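Local atomic coordinates of GGDEF family protein (Caulobacter vibrioides, PDB entry 3U2A), a protein that belongs to the GGDEF family and is represented here by a PdeA-like PAS domain, a module widespread in signalling proteins. Residues G48-A51 against A57-R60; W29-D34 against G100-E105; T13-A18 against R37-A42. All coordinates share one frame; numbering follows the deposited sequence.

Contact 1 of 3, residues G48-A51 against A57-R60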
loop_
_atom_site.group_PDB
_atom_site.type_symbol
_atom_site.label_atom_id
_atom_site.label_comp_id
_atom_site.label_asym_id
_atom_site.label_seq_id
_atom_site.Cartn_x
_atom_site.Cartn_y
_atom_site.Cartn_z
ATOM N N GLY A 48 2.118 -13.289 9.231
ATOM C CA GLY A 48 1.238 -13.470 10.378
ATOM C C GLY A 48 1.915 -13.625 11.730
ATOM O O GLY A 48 1.483 -12.992 12.695
ATOM N N PRO A 49 2.968 -14.468 11.817
ATOM C CA PRO A 49 3.705 -14.650 13.079
ATOM C C PRO A 49 4.347 -13.379 13.654
ATOM O O PRO A 49 4.624 -13.325 14.852
ATOM C CB PRO A 49 4.789 -15.656 12.696
ATOM C CG PRO A 49 4.147 -16.478 11.640
ATOM C CD PRO A 49 3.388 -15.469 10.813
ATOM N N LEU A 50 4.576 -12.381 12.808
ATOM C CA LEU A 50 5.209 -11.129 13.228
ATOM C C LEU A 50 4.216 -10.069 13.674
ATOM O O LEU A 50 4.575 -9.154 14.411
ATOM C CB LEU A 50 6.042 -10.543 12.083
ATOM C CG LEU A 50 7.119 -11.426 11.439
ATOM C CD1 LEU A 50 7.854 -10.643 10.361
ATOM C CD2 LEU A 50 8.075 -11.968 12.477
ATOM N N ALA A 51 2.987 -10.168 13.184
ATOM C CA ALA A 51 1.971 -9.141 13.427
ATOM C C ALA A 51 1.300 -9.344 14.783
ATOM O O ALA A 51 1.108 -10.485 15.205
ATOM C CB ALA A 51 0.940 -9.169 12.322
ATOM N N ALA A 57 14.874 -9.692 15.918
ATOM C CA ALA A 57 15.251 -11.110 15.925
ATOM C C ALA A 57 14.161 -12.013 15.355
ATOM O O ALA A 57 14.463 -12.932 14.595
ATOM C CB ALA A 57 15.643 -11.557 17.318
ATOM N N ALA A 58 12.903 -11.744 15.712
ATOM C CA ALA A 58 11.760 -12.501 15.202
ATOM C C ALA A 58 11.629 -12.334 13.682
ATOM O O ALA A 58 11.342 -13.293 12.958
ATOM C CB ALA A 58 10.472 -12.075 15.914
ATOM N N PHE A 59 11.840 -11.105 13.222
ATOM C CA PHE A 59 11.814 -10.756 11.811
ATOM C C PHE A 59 12.878 -11.564 11.042
ATOM O O PHE A 59 12.561 -12.235 10.043
ATOM C CB PHE A 59 12.022 -9.240 11.677
ATOM C CG PHE A 59 12.171 -8.743 10.255
ATOM C CD1 PHE A 59 11.056 -8.353 9.522
ATOM C CD2 PHE A 59 13.434 -8.630 9.665
ATOM C CE1 PHE A 59 11.187 -7.863 8.217
ATOM C CE2 PHE A 59 13.573 -8.153 8.369
ATOM C CZ PHE A 59 12.447 -7.769 7.644
ATOM N N ARG A 60 14.122 -11.524 11.515
ATOM C CA ARG A 60 15.218 -12.269 10.855
ATOM C C ARG A 60 14.954 -13.771 10.829
ATOM O O ARG A 60 15.240 -14.442 9.827
ATOM C CB ARG A 60 16.540 -12.010 11.548
ATOM C CG ARG A 60 17.012 -10.589 11.472
ATOM C CD ARG A 60 18.316 -10.441 12.220
ATOM N NE ARG A 60 18.706 -9.039 12.307
ATOM C CZ ARG A 60 18.734 -8.334 13.434
ATOM N NH1 ARG A 60 18.422 -8.898 14.596
ATOM N NH2 ARG A 60 19.097 -7.062 13.399
#
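Every touch in this contact is made by Leu50, whose two methyls meet helix 56-62. CD1 lies 4.0 Å from Phe59 CD1 and approaches the ring obliquely, on the side nearest the loop. CD2 sits beside Ala58 and reaches its CB at 4.2 Å, a looser touch. The fork points this way because Leu50 CG stands anti to its own carbonyl carbon (chi1 -55°), with CD1 extended away from the backbone.

A second kind of contact is made with the helix backbone. CD2 of Leu50 rests against the peptide joining Ala58 and Phe59, at 3.6 Å from Ala58 O and 3.9 Å from Phe59 N. These are van der Waals contacts of a methyl with polar atoms. The loop itself turns tightly before reaching this point, with Ala51 N hydrogen-bonded to Gly48 O at 3.2 Å.

Phe59 swings its ring off the helix with CG anti to the backbone N (chi1 174°), and Leu50 thus meets just one corner of it. The rest of the ring is enclosed by aromatic and aliphatic neighbours: Trp98 edge-to-face, Phe88, Leu36 of the sheet, and Ala71, Val74 and Leu75 of helix 68-75. Leu50 also touches Leu38. Leu50 and Phe59 both belong to the buried layer between sheet and helices, the arrangement of a PAS fold, in which the loop after strand 35-40 and the helix after the short strand 53-54 pack over one face of the antiparallel sheet.

Contact 2 of 3, residues W29-D34 against G100-E105; sequences WEPETD and GVWLEE
Trp29 NE1 is hydrogen-bonded to the backbone carbonyl O of Leu75, which ties the indole to the end of helix 68-75, while the neighbouring CD1 of the same five-membered ring turns to Trp102. CD1 lies 3.6 Å from Trp102 CH2, and CZ2 of that ring is little farther away. The two indoles run side by side in the same direction but are turned almost perpendicular, with planes at 84° and the centroids of the Trp29 five-membered and Trp102 six-membered rings 5.6 Å apart. They meet rim to rim, neither ring lying over the face of the other.

Pro31 meets Trp102 from the opposite direction. Its CG lies in the plane of the Trp102 ring, at the edge, 3.8 Å from CH2, and CD follows closely behind. Within its own segment, Pro31 N sits 3.9 Å above the Trp29 ring, over its centre. CH2 of Trp102 is therefore pressed by both Trp29 and Pro31.

In the PAS sheet, strands 25-30 and 98-102 are not direct neighbours, for strand 109-113 runs between them and pairs with both. The two indoles meet across this intervening strand, and Trp102 touches its Ala109. Trp29 reaches over with CG anti to its backbone N (chi1 164°).

Beyond Pro31 the chain turns back toward strand 35-40, the bend being held by Thr33 N hydrogen-bonded to Glu30 O at 3.1 Å. Asp34 OD1, in plane at the edge of the Trp29 ring, is hydrogen-bonded to Ser56 OG. On the other segment, Val101 and Leu103 pack on Ala21 of the second subunit.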
loop_
_atom_site.group_PDB
_atom_site.type_symbol
_atom_site.label_atom_id
_atom_site.label_comp_id
_atom_site.label_asym_id
_atom_site.label_seq_id
_atom_site.Cartn_x
_atom_site.Cartn_y
_atom_site.Cartn_z
ATOM N N TRP A 29 9.324 0.551 11.357
ATOM C CA TRP A 29 10.483 -0.041 12.028
ATOM C C TRP A 29 11.137 0.998 12.935
ATOM O O TRP A 29 11.504 2.101 12.495
ATOM C CB TRP A 29 11.463 -0.636 10.991
ATOM C CG TRP A 29 12.853 -0.936 11.526
ATOM C CD1 TRP A 29 14.050 -0.493 11.013
ATOM C CD2 TRP A 29 13.181 -1.744 12.663
ATOM N NE1 TRP A 29 15.096 -0.969 11.773
ATOM C CE2 TRP A 29 14.588 -1.740 12.789
ATOM C CE3 TRP A 29 12.420 -2.469 13.592
ATOM C CZ2 TRP A 29 15.248 -2.432 13.811
ATOM C CZ3 TRP A 29 13.075 -3.156 14.603
ATOM C CH2 TRP A 29 14.478 -3.130 14.706
ATOM N N GLU A 30 11.234 0.665 14.216
ATOM C CA GLU A 30 11.800 1.588 15.205
ATOM C C GLU A 30 13.000 0.935 15.880
ATOM O O GLU A 30 12.829 0.211 16.877
ATOM C CB GLU A 30 10.762 1.931 16.279
ATOM C CG GLU A 30 9.515 2.652 15.797
ATOM C CD GLU A 30 8.435 2.734 16.881
ATOM O OE1 GLU A 30 8.693 2.322 18.043
ATOM O OE2 GLU A 30 7.321 3.197 16.566
ATOM N N PRO A 31 14.217 1.165 15.347
ATOM C CA PRO A 31 15.386 0.517 15.945
ATOM C C PRO A 31 15.631 0.903 17.406
ATOM O O PRO A 31 16.165 0.094 18.154
ATOM C CB PRO A 31 16.556 0.961 15.047
ATOM C CG PRO A 31 16.032 2.085 14.223
ATOM C CD PRO A 31 14.557 1.888 14.109
ATOM N N GLU A 32 15.234 2.116 17.807
ATOM C CA GLU A 32 15.386 2.569 19.195
ATOM C C GLU A 32 14.684 1.659 20.195
ATOM O O GLU A 32 15.141 1.510 21.326
ATOM C CB GLU A 32 14.824 3.976 19.348
ATOM C CG GLU A 32 15.738 5.041 18.833
ATOM C CD GLU A 32 16.818 5.392 19.840
ATOM O OE1 GLU A 32 16.548 5.354 21.067
ATOM O OE2 GLU A 32 17.941 5.712 19.399
ATOM N N THR A 33 13.572 1.066 19.768
ATOM C CA THR A 33 12.725 0.254 20.652
ATOM C C THR A 33 12.728 -1.221 20.245
ATOM O O THR A 33 12.081 -2.059 20.894
ATOM C CB THR A 33 11.273 0.779 20.662
ATOM O OG1 THR A 33 10.743 0.722 19.337
ATOM C CG2 THR A 33 11.207 2.222 21.156
ATOM N N ASP A 34 13.477 -1.533 19.187
ATOM C CA ASP A 34 13.518 -2.878 18.580
ATOM C C ASP A 34 12.115 -3.412 18.241
ATOM O O ASP A 34 11.816 -4.598 18.452
ATOM C CB ASP A 34 14.282 -3.868 19.477
ATOM C CG ASP A 34 14.702 -5.118 18.726
ATOM O OD1 ASP A 34 15.155 -4.999 17.574
ATOM O OD2 ASP A 34 14.572 -6.232 19.276
ATOM N N GLY A 100 9.990 1.578 1.284
ATOM C CA GLY A 100 9.679 2.674 2.202
ATOM C C GLY A 100 10.826 3.658 2.274
ATOM O O GLY A 100 11.601 3.788 1.321
ATOM N N VAL A 101 10.917 4.360 3.399
ATOM C CA VAL A 101 11.938 5.393 3.559
ATOM C C VAL A 101 12.216 5.599 5.040
ATOM O O VAL A 101 11.352 5.318 5.881
ATOM C CB VAL A 101 11.478 6.748 2.884
ATOM C CG1 VAL A 101 10.570 7.525 3.783
ATOM C CG2 VAL A 101 12.668 7.615 2.507
ATOM N N TRP A 102 13.416 6.089 5.352
ATOM C CA TRP A 102 13.736 6.574 6.686
ATOM C C TRP A 102 13.092 7.954 6.876
ATOM O O TRP A 102 13.230 8.854 6.037
ATOM C CB TRP A 102 15.258 6.504 6.960
ATOM C CG TRP A 102 15.612 5.059 7.162
ATOM C CD1 TRP A 102 15.796 4.116 6.193
ATOM C CD2 TRP A 102 15.688 4.368 8.413
ATOM N NE1 TRP A 102 16.008 2.875 6.766
ATOM C CE2 TRP A 102 15.944 3.005 8.126
ATOM C CE3 TRP A 102 15.568 4.770 9.752
ATOM C CZ2 TRP A 102 16.084 2.040 9.129
ATOM C CZ3 TRP A 102 15.709 3.810 10.752
ATOM C CH2 TRP A 102 15.973 2.465 10.435
ATOM N N LEU A 103 12.327 8.070 7.956
ATOM C CA LEU A 103 11.499 9.250 8.215
ATOM C C LEU A 103 12.315 10.447 8.707
ATOM O O LEU A 103 13.493 10.315 9.036
ATOM C CB LEU A 103 10.371 8.904 9.194
ATOM C CG LEU A 103 9.493 7.715 8.778
ATOM C CD1 LEU A 103 8.450 7.416 9.827
ATOM C CD2 LEU A 103 8.837 7.940 7.402
ATOM N N GLU A 104 11.685 11.621 8.729
ATOM C CA GLU A 104 12.360 12.841 9.150
ATOM C C GLU A 104 12.506 12.981 10.666
ATOM O O GLU A 104 13.470 13.566 11.161
ATOM C CB GLU A 104 11.625 14.057 8.570
ATOM C CG GLU A 104 11.698 14.136 7.060
ATOM C CD GLU A 104 13.130 14.233 6.561
ATOM O OE1 GLU A 104 13.834 15.193 6.942
ATOM O OE2 GLU A 104 13.550 13.349 5.791
ATOM N N GLU A 105 11.543 12.435 11.394
ATOM C CA GLU A 105 11.502 12.561 12.832
ATOM C C GLU A 105 11.953 11.255 13.490
ATOM O O GLU A 105 11.387 10.192 13.229
ATOM C CB GLU A 105 10.081 12.956 13.248
ATOM C CG GLU A 105 9.828 12.956 14.723
ATOM C CD GLU A 105 8.595 13.749 15.105
ATOM O OE1 GLU A 105 8.341 13.860 16.326
ATOM O OE2 GLU A 105 7.889 14.253 14.199
#

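Contact 3 of 3, residues T13-A18 against R37-A42; sequences TATLEA and RLNGAA
Leu16 and Asn39 meet with their side chains crossing at about a right angle, a methyl of the helix set against the amide of the strand. CD2 of Leu16 lies 3.5 Å from Asn39 ND2 and 3.7 Å from Asn39 OD1, so it touches both ends of the amide and comes in tilted from the amide plane. Thr15 adds its methyl: CG2 is 4.0 Å from Asn39 OD1. The amide is carried to the helix because Asn39 CG stands anti to its backbone N (chi1 -170°). All of this is van der Waals packing; Thr15 OG1 is hydrogen-bonded to Trp10 NE1 of the same chain, whereas Trp10 of the second subunit packs on Asn39.

The same Leu16 methyl also makes a contact with backbone, 3.9 Å from Gly40 N. Here helix and strand come near each other, with the CA atoms of Leu16 and Gly40 5.5 Å apart. Gly40 ends the strand with a backbone at which a side chain would jam against the preceding carbonyl O, which calls for glycine. The chain then bends through an inverse gamma turn centred on Ala41, whose closing bond, Ala42 N to Gly40 O, is weak.

Measured on the short segments, the helix axis crosses the strand at 82° and approaches it to 8.1 Å. Helix 12-22 also faces the partner molecule: Glu17 OE1 forms a salt bridge with Arg108 NH2 of the second subunit, and Ala14 packs on its Ile28. The arrangement is that of an amino-terminal helix flanking a PAS core, here placed across the end of a sheet strand and within the dimer interface.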
loop_
_atom_site.group_PDB
_atom_site.type_symbol
_atom_site.label_atom_id
_atom_site.label_comp_id
_atom_site.label_asym_id
_atom_site.label_seq_id
_atom_site.Cartn_x
_atom_site.Cartn_y
_atom_site.Cartn_z
ATOM N N THR A 13 -11.261 0.672 9.791
ATOM C CA THR A 13 -11.844 -0.413 9.000
ATOM C C THR A 13 -11.645 -0.194 7.503
ATOM O O THR A 13 -11.348 -1.150 6.791
ATOM C CB THR A 13 -13.335 -0.690 9.311
ATOM O OG1 THR A 13 -14.085 0.528 9.250
ATOM C CG2 THR A 13 -13.486 -1.324 10.688
ATOM N N ALA A 14 -11.784 1.052 7.036
ATOM C CA ALA A 14 -11.510 1.384 5.627
ATOM C C ALA A 14 -10.056 1.085 5.255
ATOM O O ALA A 14 -9.781 0.503 4.195
ATOM C CB ALA A 14 -11.860 2.841 5.329
ATOM N N THR A 15 -9.129 1.461 6.132
ATOM C CA THR A 15 -7.722 1.132 5.937
ATOM C C THR A 15 -7.520 -0.375 5.781
ATOM O O THR A 15 -6.898 -0.810 4.815
ATOM C CB THR A 15 -6.846 1.754 7.031
ATOM O OG1 THR A 15 -6.817 3.167 6.822
ATOM C CG2 THR A 15 -5.422 1.224 6.977
ATOM N N LEU A 16 -8.078 -1.170 6.692
ATOM C CA LEU A 16 -7.908 -2.621 6.606
ATOM C C LEU A 16 -8.558 -3.233 5.358
ATOM O O LEU A 16 -7.999 -4.154 4.762
ATOM C CB LEU A 16 -8.371 -3.313 7.890
ATOM C CG LEU A 16 -7.568 -3.001 9.159
ATOM C CD1 LEU A 16 -8.178 -3.749 10.362
ATOM C CD2 LEU A 16 -6.054 -3.317 9.005
ATOM N N GLU A 17 -9.715 -2.704 4.958
ATOM C CA GLU A 17 -10.417 -3.156 3.756
ATOM C C GLU A 17 -9.584 -2.955 2.498
ATOM O O GLU A 17 -9.467 -3.874 1.688
ATOM C CB GLU A 17 -11.761 -2.430 3.588
ATOM C CG GLU A 17 -12.851 -2.902 4.522
ATOM C CD GLU A 17 -14.174 -2.207 4.263
ATOM O OE1 GLU A 17 -14.170 -1.072 3.733
ATOM O OE2 GLU A 17 -15.221 -2.797 4.596
ATOM N N ALA A 18 -9.029 -1.752 2.339
ATOM C CA ALA A 18 -8.200 -1.428 1.179
ATOM C C ALA A 18 -6.887 -2.229 1.160
ATOM O O ALA A 18 -6.496 -2.745 0.122
ATOM C CB ALA A 18 -7.931 0.070 1.116
ATOM N N ARG A 37 6.405 -2.902 13.538
ATOM C CA ARG A 37 4.945 -2.999 13.565
ATOM C C ARG A 37 4.368 -3.244 12.180
ATOM O O ARG A 37 4.840 -2.668 11.195
ATOM C CB ARG A 37 4.342 -1.726 14.177
ATOM C CG ARG A 37 4.617 -1.572 15.677
ATOM C CD ARG A 37 4.846 -0.109 16.055
ATOM N NE ARG A 37 3.659 0.704 15.893
ATOM C CZ ARG A 37 3.656 2.008 15.619
ATOM N NH1 ARG A 37 4.791 2.689 15.442
ATOM N NH2 ARG A 37 2.504 2.634 15.499
ATOM N N LEU A 38 3.345 -4.101 12.117
ATOM C CA LEU A 38 2.631 -4.400 10.874
ATOM C C LEU A 38 1.127 -4.149 10.981
ATOM O O LEU A 38 0.523 -4.364 12.039
ATOM C CB LEU A 38 2.869 -5.853 10.460
ATOM C CG LEU A 38 4.259 -6.195 9.943
ATOM C CD1 LEU A 38 4.500 -7.697 10.085
ATOM C CD2 LEU A 38 4.405 -5.759 8.488
ATOM N N ASN A 39 0.539 -3.688 9.878
ATOM C CA ASN A 39 -0.897 -3.462 9.770
ATOM C C ASN A 39 -1.372 -3.818 8.361
ATOM O O ASN A 39 -0.790 -3.374 7.375
ATOM C CB ASN A 39 -1.222 -1.996 10.072
ATOM C CG ASN A 39 -2.706 -1.745 10.215
ATOM O OD1 ASN A 39 -3.268 -0.888 9.533
ATOM N ND2 ASN A 39 -3.351 -2.482 11.120
ATOM N N GLY A 40 -2.434 -4.610 8.272
ATOM C CA GLY A 40 -3.000 -4.983 6.976
ATOM C C GLY A 40 -2.899 -6.471 6.735
ATOM O O GLY A 40 -3.080 -7.266 7.659
ATOM N N ALA A 41 -2.567 -6.846 5.499
ATOM C CA ALA A 41 -2.645 -8.244 5.050
ATOM C C ALA A 41 -1.415 -9.075 5.432
ATOM O O ALA A 41 -0.886 -9.842 4.608
ATOM C CB ALA A 41 -2.912 -8.314 3.521
ATOM N N ALA A 42 -0.969 -8.936 6.683
ATOM C CA ALA A 42 0.224 -9.652 7.145
ATOM C C ALA A 42 0.056 -11.170 7.007
ATOM O O ALA A 42 0.925 -11.844 6.442
ATOM C CB ALA A 42 0.578 -9.269 8.590
#

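All three contacts belong to one PAS domain, their centres 17 to 19 Å apart. Along the chain, contact 3 closes before contact 1 opens, contact 1 is nested within the long loop closed by contact 2, and contacts 2 and 3 alternate. Contacts 2 and 3 share the sheet through neighbouring strands 25-30 and 35-40, joined by the salt bridge Glu30 OE2 to Arg37 NH1 (2.8 Å). Contact 1 touches contact 3 where Ala51 CB meets Ala42 CB at 3.8 Å, while contacts 1 and 2 do not touch. Contact 1 joins a loop to helix 56-62 and is touched by no other chain of the assembly, whereas contacts 2 and 3 both reach the second subunit.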